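PDB 1SS4: glyoxalase family protein from Bacillus cereus, which is of unknown function but has the fold of the glyoxalase (vicinal oxygen chelate) superfamily, whose metal-dependent members include methylmalonyl-CoA epimerases, an activity it may share. Local coordinates for residues I17-S21 and V139-L143; S55-A61 and E73-T79; E104-V110 and G145-E149; A118-G122 and C134-G138. All coordinates share one frame; numbering follows the deposited sequence.

Contact 1 of 4, residues I17-S21 and V139-L143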
loop_
_atom_site.group_PDB
_atom_site.type_symbol
_atom_site.label_atom_id
_atom_site.label_comp_id
_atom_site.label_asym_id
_atom_site.label_seq_id
_atom_site.Cartn_x
_atom_site.Cartn_y
_atom_site.Cartn_z
ATOM N N ILE A 17 -3.204 -3.338 -5.603
ATOM C CA ILE A 17 -2.621 -4.679 -5.534
ATOM C C ILE A 17 -2.953 -5.385 -6.861
ATOM O O ILE A 17 -4.089 -5.317 -7.328
ATOM C CB ILE A 17 -3.254 -5.520 -4.370
ATOM C CG1 ILE A 17 -3.303 -4.699 -3.073
ATOM C CG2 ILE A 17 -2.437 -6.820 -4.156
ATOM C CD1 ILE A 17 -4.116 -5.362 -1.942
ATOM N N VAL A 18 -1.956 -6.027 -7.462
ATOM C CA VAL A 18 -2.135 -6.779 -8.702
ATOM C C VAL A 18 -2.425 -8.206 -8.244
ATOM O O VAL A 18 -1.647 -8.786 -7.497
ATOM C CB VAL A 18 -0.853 -6.740 -9.562
ATOM C CG1 VAL A 18 -0.976 -7.674 -10.754
ATOM C CG2 VAL A 18 -0.618 -5.335 -10.027
ATOM N N VAL A 19 -3.562 -8.755 -8.666
ATOM C CA VAL A 19 -3.934 -10.085 -8.233
ATOM C C VAL A 19 -4.178 -11.044 -9.390
ATOM O O VAL A 19 -4.296 -10.624 -10.549
ATOM C CB VAL A 19 -5.180 -10.039 -7.325
ATOM C CG1 VAL A 19 -4.910 -9.122 -6.138
ATOM C CG2 VAL A 19 -6.394 -9.544 -8.106
ATOM N N GLU A 20 -4.224 -12.331 -9.051
ATOM C CA GLU A 20 -4.451 -13.412 -10.006
ATOM C C GLU A 20 -5.943 -13.518 -10.340
ATOM O O GLU A 20 -6.326 -13.657 -11.498
ATOM C CB GLU A 20 -3.963 -14.724 -9.386
ATOM C CG GLU A 20 -3.836 -15.882 -10.343
ATOM C CD GLU A 20 -3.280 -17.132 -9.667
ATOM O OE1 GLU A 20 -3.143 -18.155 -10.380
ATOM O OE2 GLU A 20 -2.979 -17.104 -8.434
ATOM N N SER A 21 -6.780 -13.454 -9.312
ATOM C CA SER A 21 -8.237 -13.544 -9.471
ATOM C C SER A 21 -8.926 -12.330 -8.860
ATOM O O SER A 21 -8.895 -12.142 -7.643
ATOM C CB SER A 21 -8.780 -14.801 -8.783
ATOM O OG SER A 21 -10.197 -14.744 -8.662
ATOM N N VAL A 139 -6.097 -13.521 0.765
ATOM C CA VAL A 139 -6.280 -13.969 -0.606
ATOM C C VAL A 139 -4.938 -14.047 -1.342
ATOM O O VAL A 139 -4.136 -13.111 -1.313
ATOM C CB VAL A 139 -7.274 -13.059 -1.373
ATOM C CG1 VAL A 139 -6.733 -11.636 -1.465
ATOM C CG2 VAL A 139 -7.553 -13.650 -2.759
ATOM N N GLU A 140 -4.688 -15.204 -1.954
ATOM C CA GLU A 140 -3.459 -15.437 -2.692
ATOM C C GLU A 140 -2.187 -15.157 -1.883
ATOM O O GLU A 140 -1.167 -14.718 -2.435
ATOM C CB GLU A 140 -3.495 -14.599 -3.964
ATOM C CG GLU A 140 -4.541 -15.093 -4.966
ATOM C CD GLU A 140 -4.831 -14.111 -6.093
ATOM O OE1 GLU A 140 -3.927 -13.341 -6.466
ATOM O OE2 GLU A 140 -5.969 -14.121 -6.621
ATOM N N GLY A 141 -2.252 -15.422 -0.582
ATOM C CA GLY A 141 -1.116 -15.217 0.308
ATOM C C GLY A 141 -0.721 -13.779 0.622
ATOM O O GLY A 141 0.273 -13.547 1.317
ATOM N N ILE A 142 -1.497 -12.813 0.133
ATOM C CA ILE A 142 -1.191 -11.401 0.353
ATOM C C ILE A 142 -1.202 -11.014 1.836
ATOM O O ILE A 142 -2.161 -11.275 2.565
ATOM C CB ILE A 142 -2.165 -10.525 -0.473
ATOM C CG1 ILE A 142 -1.880 -10.769 -1.965
ATOM C CG2 ILE A 142 -2.000 -9.025 -0.131
ATOM C CD1 ILE A 142 -2.937 -10.244 -2.911
ATOM N N LEU A 143 -0.121 -10.381 2.271
ATOM C CA LEU A 143 0.034 -9.973 3.662
ATOM C C LEU A 143 -0.832 -8.781 4.073
ATOM O O LEU A 143 -0.778 -7.707 3.459
ATOM C CB LEU A 143 1.501 -9.651 3.945
ATOM C CG LEU A 143 1.890 -9.475 5.417
ATOM C CD1 LEU A 143 1.748 -10.818 6.126
ATOM C CD2 LEU A 143 3.347 -8.972 5.508
#
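E140 directs its carboxylate at two consecutive backbone amides, one for each oxygen, and so ties the loop between strands 131-137 and 143-149 to the end of strand 9-18, joining the two beta sheets of the chain. E20 N meets OE1 of E140 at 2.8 Å, a nearly straight bond with 168° at the hydrogen; S21 N meets OE2 of E140 at 2.9 Å. Both N-H groups approach on the syn side of the carboxylate, from somewhat outside its plane. The reach comes from CG lying anti to the carbonyl carbon of E140 (chi1 -69°), with the chain extended beyond it. Deeper in, CD1 of I142 touches CG2 of I17 at 3.7 Å and CG1 of V19 at 3.9 Å. For I17, chi1 of -47° sets CG2 anti to the backbone N, turned to I142 CD1. E20 puts its own carboxylate near that of E140, OE2 to OE1 4.4 Å, and R87 forms salt bridges with both. S21, the N-cap of helix 22-32, uses OG for N24 N. Two amides and R87 would favour the ionised form of E140 and probably offset the nearby charge of E20, and the bidentate grip restrains rotation of the carboxylate.

Contact 2 of 4, residues S55-A61 and E73-T79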
loop_
_atom_site.group_PDB
_atom_site.type_symbol
_atom_site.label_atom_id
_atom_site.label_comp_id
_atom_site.label_asym_id
_atom_site.label_seq_id
_atom_site.Cartn_x
_atom_site.Cartn_y
_atom_site.Cartn_z
ATOM N N SER A 55 0.643 -1.970 -24.918
ATOM C CA SER A 55 -0.562 -2.696 -25.266
ATOM C C SER A 55 -1.014 -3.495 -24.049
ATOM O O SER A 55 -0.504 -4.590 -23.808
ATOM C CB SER A 55 -0.284 -3.630 -26.440
ATOM O OG SER A 55 -1.496 -4.100 -27.003
ATOM N N GLN A 56 -1.939 -2.943 -23.265
ATOM C CA GLN A 56 -2.420 -3.664 -22.092
ATOM C C GLN A 56 -3.924 -3.681 -21.964
ATOM O O GLN A 56 -4.632 -2.814 -22.496
ATOM C CB GLN A 56 -1.803 -3.119 -20.781
ATOM C CG GLN A 56 -2.254 -1.745 -20.337
ATOM C CD GLN A 56 -1.807 -1.410 -18.914
ATOM O OE1 GLN A 56 -0.640 -1.566 -18.563
ATOM N NE2 GLN A 56 -2.744 -0.939 -18.092
ATOM N N CYS A 57 -4.393 -4.701 -21.258
ATOM C CA CYS A 57 -5.796 -4.921 -20.984
ATOM C C CYS A 57 -5.808 -5.394 -19.542
ATOM O O CYS A 57 -5.259 -6.447 -19.230
ATOM C CB CYS A 57 -6.355 -6.023 -21.887
ATOM S SG CYS A 57 -8.128 -6.334 -21.655
ATOM N N VAL A 58 -6.407 -4.603 -18.664
ATOM C CA VAL A 58 -6.466 -4.961 -17.256
ATOM C C VAL A 58 -7.878 -4.796 -16.728
ATOM O O VAL A 58 -8.622 -3.937 -17.195
ATOM C CB VAL A 58 -5.535 -4.058 -16.430
ATOM C CG1 VAL A 58 -5.587 -4.451 -14.974
ATOM C CG2 VAL A 58 -4.115 -4.177 -16.942
ATOM N N GLU A 59 -8.274 -5.657 -15.797
ATOM C CA GLU A 59 -9.580 -5.527 -15.186
ATOM C C GLU A 59 -9.296 -4.912 -13.817
ATOM O O GLU A 59 -8.410 -5.376 -13.080
ATOM C CB GLU A 59 -10.265 -6.879 -15.019
ATOM C CG GLU A 59 -11.730 -6.743 -14.615
ATOM C CD GLU A 59 -12.382 -8.087 -14.334
ATOM O OE1 GLU A 59 -11.678 -9.116 -14.433
ATOM O OE2 GLU A 59 -13.595 -8.113 -14.009
ATOM N N ILE A 60 -10.055 -3.879 -13.482
ATOM C CA ILE A 60 -9.876 -3.147 -12.232
ATOM C C ILE A 60 -11.111 -3.155 -11.342
ATOM O O ILE A 60 -12.243 -3.144 -11.832
ATOM C CB ILE A 60 -9.513 -1.679 -12.540
ATOM C CG1 ILE A 60 -8.124 -1.619 -13.181
ATOM C CG2 ILE A 60 -9.542 -0.843 -11.278
ATOM C CD1 ILE A 60 -7.792 -0.257 -13.727
ATOM N N ALA A 61 -10.881 -3.174 -10.034
ATOM C CA ALA A 61 -11.961 -3.144 -9.052
ATOM C C ALA A 61 -11.539 -2.194 -7.942
ATOM O O ALA A 61 -10.440 -2.314 -7.410
ATOM C CB ALA A 61 -12.217 -4.529 -8.489
ATOM N N GLU A 73 -7.256 -0.568 -4.626
ATOM C CA GLU A 73 -7.526 -0.820 -6.033
ATOM C C GLU A 73 -6.966 -2.190 -6.362
ATOM O O GLU A 73 -5.779 -2.450 -6.141
ATOM C CB GLU A 73 -6.840 0.227 -6.917
ATOM C CG GLU A 73 -7.180 0.088 -8.395
ATOM C CD GLU A 73 -6.548 1.185 -9.263
ATOM O OE1 GLU A 73 -6.688 2.385 -8.933
ATOM O OE2 GLU A 73 -5.915 0.854 -10.279
ATOM N N LEU A 74 -7.815 -3.054 -6.898
ATOM C CA LEU A 74 -7.407 -4.395 -7.275
ATOM C C LEU A 74 -7.317 -4.441 -8.798
ATOM O O LEU A 74 -8.233 -3.983 -9.500
ATOM C CB LEU A 74 -8.428 -5.413 -6.739
ATOM C CG LEU A 74 -8.623 -5.388 -5.218
ATOM C CD1 LEU A 74 -9.818 -6.249 -4.822
ATOM C CD2 LEU A 74 -7.349 -5.887 -4.499
ATOM N N SER A 75 -6.194 -4.953 -9.305
ATOM C CA SER A 75 -5.960 -5.060 -10.743
ATOM C C SER A 75 -5.596 -6.483 -11.157
ATOM O O SER A 75 -4.881 -7.188 -10.441
ATOM C CB SER A 75 -4.816 -4.135 -11.178
ATOM O OG SER A 75 -5.219 -2.781 -11.136
ATOM N N ARG A 76 -6.096 -6.884 -12.318
ATOM C CA ARG A 76 -5.806 -8.193 -12.898
ATOM C C ARG A 76 -5.398 -7.953 -14.352
ATOM O O ARG A 76 -6.163 -7.373 -15.132
ATOM C CB ARG A 76 -7.040 -9.094 -12.867
ATOM C CG ARG A 76 -6.787 -10.460 -13.480
ATOM C CD ARG A 76 -8.028 -11.336 -13.380
ATOM N NE ARG A 76 -9.147 -10.824 -14.173
ATOM C CZ ARG A 76 -9.292 -11.028 -15.480
ATOM N NH1 ARG A 76 -8.388 -11.735 -16.153
ATOM N NH2 ARG A 76 -10.350 -10.538 -16.113
ATOM N N PHE A 77 -4.192 -8.383 -14.709
ATOM C CA PHE A 77 -3.689 -8.214 -16.067
ATOM C C PHE A 77 -4.199 -9.310 -17.009
ATOM O O PHE A 77 -4.105 -10.477 -16.688
ATOM C CB PHE A 77 -2.156 -8.250 -16.069
ATOM C CG PHE A 77 -1.507 -6.929 -15.728
ATOM C CD1 PHE A 77 -1.268 -5.980 -16.721
ATOM C CD2 PHE A 77 -1.163 -6.620 -14.413
ATOM C CE1 PHE A 77 -0.698 -4.731 -16.405
ATOM C CE2 PHE A 77 -0.600 -5.388 -14.089
ATOM C CZ PHE A 77 -0.365 -4.436 -15.084
ATOM N N LEU A 78 -4.763 -8.926 -18.152
ATOM C CA LEU A 78 -5.187 -9.914 -19.149
ATOM C C LEU A 78 -3.964 -9.945 -20.078
ATOM O O LEU A 78 -3.432 -11.006 -20.409
ATOM C CB LEU A 78 -6.434 -9.444 -19.883
ATOM C CG LEU A 78 -7.754 -9.542 -19.107
ATOM C CD1 LEU A 78 -7.782 -8.559 -17.938
ATOM C CD2 LEU A 78 -8.903 -9.253 -20.054
ATOM N N THR A 79 -3.503 -8.764 -20.464
ATOM C CA THR A 79 -2.297 -8.623 -21.278
ATOM C C THR A 79 -1.600 -7.320 -20.869
ATOM O O THR A 79 -2.264 -6.322 -20.549
ATOM C CB THR A 79 -2.606 -8.553 -22.797
ATOM O OG1 THR A 79 -3.522 -7.484 -23.040
ATOM C CG2 THR A 79 -3.204 -9.868 -23.296
#
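C57 to A61 pair with T79 to L74 as an antiparallel beta hairpin, the 57-64/71-79 hairpin of a glyoxalase-type beta-alpha-beta-beta-beta unit, interrupted by a classic beta bulge. The strand axes approach to 4.6 Å with directions 157° apart. The regular half is closely packed: A61 and L74 exchange backbone bonds in both directions, A61 N to L74 O being 2.8 Å, and E59 and R76 do likewise. A61, L74 and E59 lie on the face that packs against L22, A25 and I26 of helix 22-32. On the other face V58 CG2 sits 3.4 Å from F77 CD1, approaching the ring obliquely, while Q56 OE1, hydrogen-bonded to T51, comes to the ring's edge. V58 CG1 reaches S75 CB at 3.9 Å. The bulge itself is still well bonded: C57 O accepts from two successive amides, L78 N at 2.7 Å and T79 N at 3.2 Å, and the displaced L78 lays CD2 against C57 SG at 3.4 Å. The open side lies beyond it, at the exposed S55 and T79. R76 also lies partly exposed, yet its bend at chi3 (65°) brings the guanidinium edge to E59, whose other oxygen, OE2, is bound by R39. The two flat groups stand almost perpendicular: E59 OE1 lies nearly in the guanidinium plane, 2.6 Å from R76 NH2, but is met on its anti side, 33° out of its own carboxylate plane.

Contact 3 of 4, residues E104-V110 and G145-E149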
loop_
_atom_site.group_PDB
_atom_site.type_symbol
_atom_site.label_atom_id
_atom_site.label_comp_id
_atom_site.label_asym_id
_atom_site.label_seq_id
_atom_site.Cartn_x
_atom_site.Cartn_y
_atom_site.Cartn_z
ATOM N N GLU A 104 -13.354 -4.159 14.602
ATOM C CA GLU A 104 -14.042 -4.173 15.880
ATOM C C GLU A 104 -13.611 -5.338 16.767
ATOM O O GLU A 104 -13.235 -5.145 17.926
ATOM C CB GLU A 104 -15.543 -4.222 15.650
ATOM C CG GLU A 104 -16.338 -3.757 16.840
ATOM C CD GLU A 104 -17.810 -3.701 16.539
ATOM O OE1 GLU A 104 -18.427 -4.785 16.405
ATOM O OE2 GLU A 104 -18.345 -2.575 16.423
ATOM N N ASP A 105 -13.677 -6.549 16.228
ATOM C CA ASP A 105 -13.281 -7.732 16.979
ATOM C C ASP A 105 -12.324 -8.574 16.159
ATOM O O ASP A 105 -12.729 -9.245 15.210
ATOM C CB ASP A 105 -14.491 -8.585 17.343
ATOM C CG ASP A 105 -14.084 -9.899 17.981
ATOM O OD1 ASP A 105 -13.555 -9.881 19.113
ATOM O OD2 ASP A 105 -14.266 -10.948 17.343
ATOM N N ILE A 106 -11.058 -8.552 16.547
ATOM C CA ILE A 106 -10.035 -9.276 15.815
ATOM C C ILE A 106 -10.195 -10.794 15.873
ATOM O O ILE A 106 -9.904 -11.492 14.899
ATOM C CB ILE A 106 -8.629 -8.837 16.302
ATOM C CG1 ILE A 106 -7.546 -9.425 15.398
ATOM C CG2 ILE A 106 -8.430 -9.233 17.762
ATOM C CD1 ILE A 106 -6.161 -8.930 15.755
ATOM N N ASP A 107 -10.675 -11.325 16.994
ATOM C CA ASP A 107 -10.850 -12.772 17.068
ATOM C C ASP A 107 -11.892 -13.270 16.061
ATOM O O ASP A 107 -11.663 -14.258 15.365
ATOM C CB ASP A 107 -11.228 -13.208 18.491
ATOM C CG ASP A 107 -10.068 -13.086 19.473
ATOM O OD1 ASP A 107 -8.908 -13.373 19.099
ATOM O OD2 ASP A 107 -10.319 -12.722 20.641
ATOM N N GLU A 108 -13.028 -12.590 15.965
ATOM C CA GLU A 108 -14.055 -12.994 15.015
ATOM C C GLU A 108 -13.483 -12.890 13.596
ATOM O O GLU A 108 -13.665 -13.787 12.769
ATOM C CB GLU A 108 -15.287 -12.096 15.153
ATOM C CG GLU A 108 -16.548 -12.582 14.451
ATOM C CD GLU A 108 -16.467 -12.511 12.934
ATOM O OE1 GLU A 108 -16.077 -11.444 12.405
ATOM O OE2 GLU A 108 -16.806 -13.517 12.269
HETATM N N MSE A 109 -12.773 -11.799 13.322
HETATM C CA MSE A 109 -12.192 -11.592 11.994
HETATM C C MSE A 109 -11.154 -12.660 11.661
HETATM O O MSE A 109 -11.117 -13.170 10.537
HETATM C CB MSE A 109 -11.555 -10.202 11.898
HETATM C CG MSE A 109 -11.063 -9.850 10.495
HETATM SE SE MSE A 109 -12.464 -9.883 9.151
HETATM C CE MSE A 109 -13.209 -8.137 9.492
ATOM N N VAL A 110 -10.307 -12.999 12.629
ATOM C CA VAL A 110 -9.291 -14.021 12.394
ATOM C C VAL A 110 -9.979 -15.369 12.199
ATOM O O VAL A 110 -9.645 -16.125 11.286
ATOM C CB VAL A 110 -8.285 -14.131 13.578
ATOM C CG1 VAL A 110 -7.388 -15.348 13.386
ATOM C CG2 VAL A 110 -7.429 -12.875 13.655
ATOM N N GLY A 145 -2.466 -6.767 7.798
ATOM C CA GLY A 145 -2.322 -6.607 9.223
ATOM C C GLY A 145 -3.720 -6.311 9.766
ATOM O O GLY A 145 -4.531 -5.652 9.116
ATOM N N LEU A 146 -4.010 -6.827 10.950
ATOM C CA LEU A 146 -5.305 -6.596 11.593
ATOM C C LEU A 146 -5.055 -6.145 13.013
ATOM O O LEU A 146 -4.142 -6.629 13.660
ATOM C CB LEU A 146 -6.132 -7.874 11.629
ATOM C CG LEU A 146 -6.582 -8.550 10.342
ATOM C CD1 LEU A 146 -7.302 -9.842 10.704
ATOM C CD2 LEU A 146 -7.487 -7.635 9.565
ATOM N N ALA A 147 -5.855 -5.201 13.489
ATOM C CA ALA A 147 -5.730 -4.727 14.861
ATOM C C ALA A 147 -7.091 -4.374 15.445
ATOM O O ALA A 147 -8.008 -3.995 14.721
ATOM C CB ALA A 147 -4.852 -3.507 14.923
ATOM N N GLU A 148 -7.193 -4.505 16.761
ATOM C CA GLU A 148 -8.403 -4.160 17.499
ATOM C C GLU A 148 -7.979 -3.262 18.660
ATOM O O GLU A 148 -7.051 -3.581 19.402
ATOM C CB GLU A 148 -9.106 -5.410 18.050
ATOM C CG GLU A 148 -10.154 -5.067 19.108
ATOM C CD GLU A 148 -10.742 -6.283 19.801
ATOM O OE1 GLU A 148 -11.215 -6.121 20.946
ATOM O OE2 GLU A 148 -10.749 -7.389 19.216
ATOM N N GLU A 149 -8.664 -2.133 18.797
ATOM C CA GLU A 149 -8.386 -1.164 19.855
ATOM C C GLU A 149 -9.022 -1.610 21.182
ATOM O O GLU A 149 -10.154 -2.093 21.199
ATOM C CB GLU A 149 -8.947 0.195 19.444
ATOM C CG GLU A 149 -7.943 1.315 19.443
ATOM C CD GLU A 149 -8.016 2.130 18.171
ATOM O OE1 GLU A 149 -9.147 2.465 17.744
ATOM O OE2 GLU A 149 -6.945 2.437 17.599
HETATM O O HOH W 1 -11.181 -9.870 19.943
#
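Helix 106-110 runs roughly antiparallel to strand 145-149, at 152° between their directions and 8.8 Å between axes, with the CA atoms of I106 and E148 5.6 Å apart at the nearest pairing. E148 carries the polar part. Its CG is anti to the backbone N (chi1 165°) and the chain continues extended, which takes OE2 to the first turn of the helix. There I106 N donates to E148 OE2 at 2.9 Å with 161° at the hydrogen, arriving on the anti side of the carboxylate and somewhat out of its plane. A water molecule 2.6 Å from E148 OE2 lies between it and the carboxylate of D105, the N-cap residue, but has more acceptors in reach than protons to give. The helix N-terminus would favour the E148 anion, whereas the nearby D105 carboxylate would act against it. CG2 of I106 flanks E148 OE2 at 3.3 Å, while CD1 of I106 lies 3.7 Å from L146 O and also near L146 CB. Further along the helix, L146 CD1 meets CG of M109, a selenomethionine, at 3.8 Å, the two side chains crossing at about a right angle, and V110 CG2 stands close by. I106 and V110 also touch C134 of the neighbouring strand, while E104 and M109 reach N7 of the second subunit. Such helix-on-sheet packing is that of the beta-alpha-beta-beta-beta module of the glyoxalase superfamily.

Contact 4 of 4, residues A118-G122 and C134-G138. With FMT (formic acid), chain F.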
loop_
_atom_site.group_PDB
_atom_site.type_symbol
_atom_site.label_atom_id
_atom_site.label_comp_id
_atom_site.label_asym_id
_atom_site.label_seq_id
_atom_site.Cartn_x
_atom_site.Cartn_y
_atom_site.Cartn_z
ATOM N N ALA A 118 -7.529 -18.215 4.900
ATOM C CA ALA A 118 -6.447 -17.298 5.253
ATOM C C ALA A 118 -5.617 -17.951 6.352
ATOM O O ALA A 118 -6.111 -18.840 7.056
ATOM C CB ALA A 118 -7.016 -15.961 5.731
ATOM N N GLU A 119 -4.364 -17.529 6.502
ATOM C CA GLU A 119 -3.502 -18.117 7.520
ATOM C C GLU A 119 -2.817 -17.099 8.427
ATOM O O GLU A 119 -2.185 -16.149 7.961
ATOM C CB GLU A 119 -2.424 -18.998 6.873
ATOM C CG GLU A 119 -1.273 -18.209 6.251
ATOM C CD GLU A 119 -0.004 -19.035 6.061
ATOM O OE1 GLU A 119 0.573 -19.489 7.077
ATOM O OE2 GLU A 119 0.415 -19.224 4.898
ATOM N N LEU A 120 -2.935 -17.324 9.735
ATOM C CA LEU A 120 -2.324 -16.454 10.730
ATOM C C LEU A 120 -0.797 -16.588 10.612
ATOM O O LEU A 120 -0.256 -17.698 10.645
ATOM C CB LEU A 120 -2.814 -16.872 12.116
ATOM C CG LEU A 120 -2.364 -16.059 13.327
ATOM C CD1 LEU A 120 -2.789 -14.597 13.161
ATOM C CD2 LEU A 120 -2.980 -16.670 14.598
ATOM N N VAL A 121 -0.092 -15.470 10.467
ATOM C CA VAL A 121 1.358 -15.533 10.308
ATOM C C VAL A 121 2.071 -15.857 11.598
ATOM O O VAL A 121 2.986 -16.681 11.618
ATOM C CB VAL A 121 1.915 -14.215 9.740
ATOM C CG1 VAL A 121 3.443 -14.303 9.574
ATOM C CG2 VAL A 121 1.253 -13.938 8.410
ATOM N N GLY A 122 1.652 -15.207 12.674
ATOM C CA GLY A 122 2.256 -15.437 13.971
ATOM C C GLY A 122 1.139 -15.650 14.968
ATOM O O GLY A 122 0.294 -16.511 14.777
ATOM N N CYS A 134 -2.333 -8.850 14.684
ATOM C CA CYS A 134 -1.726 -9.996 14.038
ATOM C C CYS A 134 -1.508 -9.714 12.555
ATOM O O CYS A 134 -1.984 -8.705 12.020
ATOM C CB CYS A 134 -2.628 -11.223 14.169
ATOM S SG CYS A 134 -4.186 -11.073 13.268
ATOM N N TYR A 135 -0.777 -10.617 11.917
ATOM C CA TYR A 135 -0.515 -10.561 10.482
ATOM C C TYR A 135 -1.199 -11.795 9.934
ATOM O O TYR A 135 -1.131 -12.871 10.525
ATOM C CB TYR A 135 0.977 -10.659 10.163
ATOM C CG TYR A 135 1.742 -9.356 10.174
ATOM C CD1 TYR A 135 3.049 -9.299 9.674
ATOM C CD2 TYR A 135 1.185 -8.194 10.695
ATOM C CE1 TYR A 135 3.773 -8.116 9.695
ATOM C CE2 TYR A 135 1.901 -7.013 10.729
ATOM C CZ TYR A 135 3.197 -6.982 10.226
ATOM O OH TYR A 135 3.912 -5.817 10.294
ATOM N N ILE A 136 -1.849 -11.638 8.797
ATOM C CA ILE A 136 -2.560 -12.726 8.161
ATOM C C ILE A 136 -2.192 -12.755 6.700
ATOM O O ILE A 136 -2.018 -11.700 6.093
ATOM C CB ILE A 136 -4.087 -12.488 8.235
ATOM C CG1 ILE A 136 -4.544 -12.530 9.688
ATOM C CG2 ILE A 136 -4.829 -13.503 7.373
ATOM C CD1 ILE A 136 -4.439 -13.895 10.299
ATOM N N ARG A 137 -2.057 -13.965 6.153
ATOM C CA ARG A 137 -1.810 -14.157 4.734
ATOM C C ARG A 137 -3.233 -14.388 4.216
ATOM O O ARG A 137 -3.863 -15.420 4.518
ATOM C CB ARG A 137 -0.953 -15.403 4.481
ATOM C CG ARG A 137 0.498 -15.272 4.917
ATOM C CD ARG A 137 1.392 -15.003 3.733
ATOM N NE ARG A 137 2.757 -14.633 4.110
ATOM C CZ ARG A 137 3.476 -13.738 3.443
ATOM N NH1 ARG A 137 2.936 -13.147 2.388
ATOM N NH2 ARG A 137 4.722 -13.440 3.818
ATOM N N GLY A 138 -3.754 -13.421 3.466
ATOM C CA GLY A 138 -5.106 -13.541 2.965
ATOM C C GLY A 138 -5.206 -14.101 1.566
ATOM O O GLY A 138 -4.491 -15.040 1.210
HETATM C C FMT F . 5.092 -16.074 6.354
HETATM O O1 FMT F . 3.920 -16.362 5.941
HETATM O O2 FMT F . 5.221 -14.831 6.609
HETATM O O HOH W 2 0.228 -12.805 13.608
#
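R137 and V121 both reach a formic acid molecule, probably from the crystallisation liquor, which lies at the edge of the R137 guanidinium. R137 NE donates to its O1 at 2.8 Å and NH2 to its O2 at 3.2 Å, both bonds fairly straight, while V121 CG1 touches O2 of the same molecule. The protein holds the group as well, through A89 O at NH2 and G141 O at NH1. The E119 carboxylate does not stack on the guanidinium: their planes are 63° apart and E119 OE2 is 5.2 Å from R137 NE. Instead the aliphatic parts of these two chains lie side by side, pointing the same way, E119 CG to R137 CB 3.3 Å. E119 reaches this place with CG between the backbone N and the carbonyl carbon (chi1 77°). Backbone bonds set the antiparallel register: E119 and R137 form a hydrogen-bonded pair, and V121 N donates to Y135 O at 2.8 Å with 171° at the hydrogen. A water accepts from both G122 N and Y135 N, bridging the two segments past the last direct bond. On the other face, L120 CD1 presses on I136 CD1 at 3.4 Å, tighter than usual carbon contact, and also touches C134 CB; A118 CB rests on I136 CG2, 3.7 Å away. This hairpin borders strand 143-149, where C134 and I136 meet L146, and C134 packs against I106 and V110 of helix 106-115, with A118 touching L113.

Contacts 1 and 2 meet within one sheet, where V19 N probably donates to S75 O at 2.7 Å. Contacts 3 and 4 share the second sheet, L146 N probably bonding C134 O at 3.0 Å. Contact 1 links the two halves: segment 17-21 ends strand 9-18 of the first sheet, segment 139-143 follows strand 131-137 of the second, and L143 CD1 packs 3.9 Å from V121 CG2 of contact 4. Contacts 2 and 3 have centres about 31 Å apart. The bound sodium ion is about 10 Å from the R137 side chain and about 12 Å from that of I142; glutathione lies about 12 Å from the Y135 side chain. All four contacts touch the second subunit.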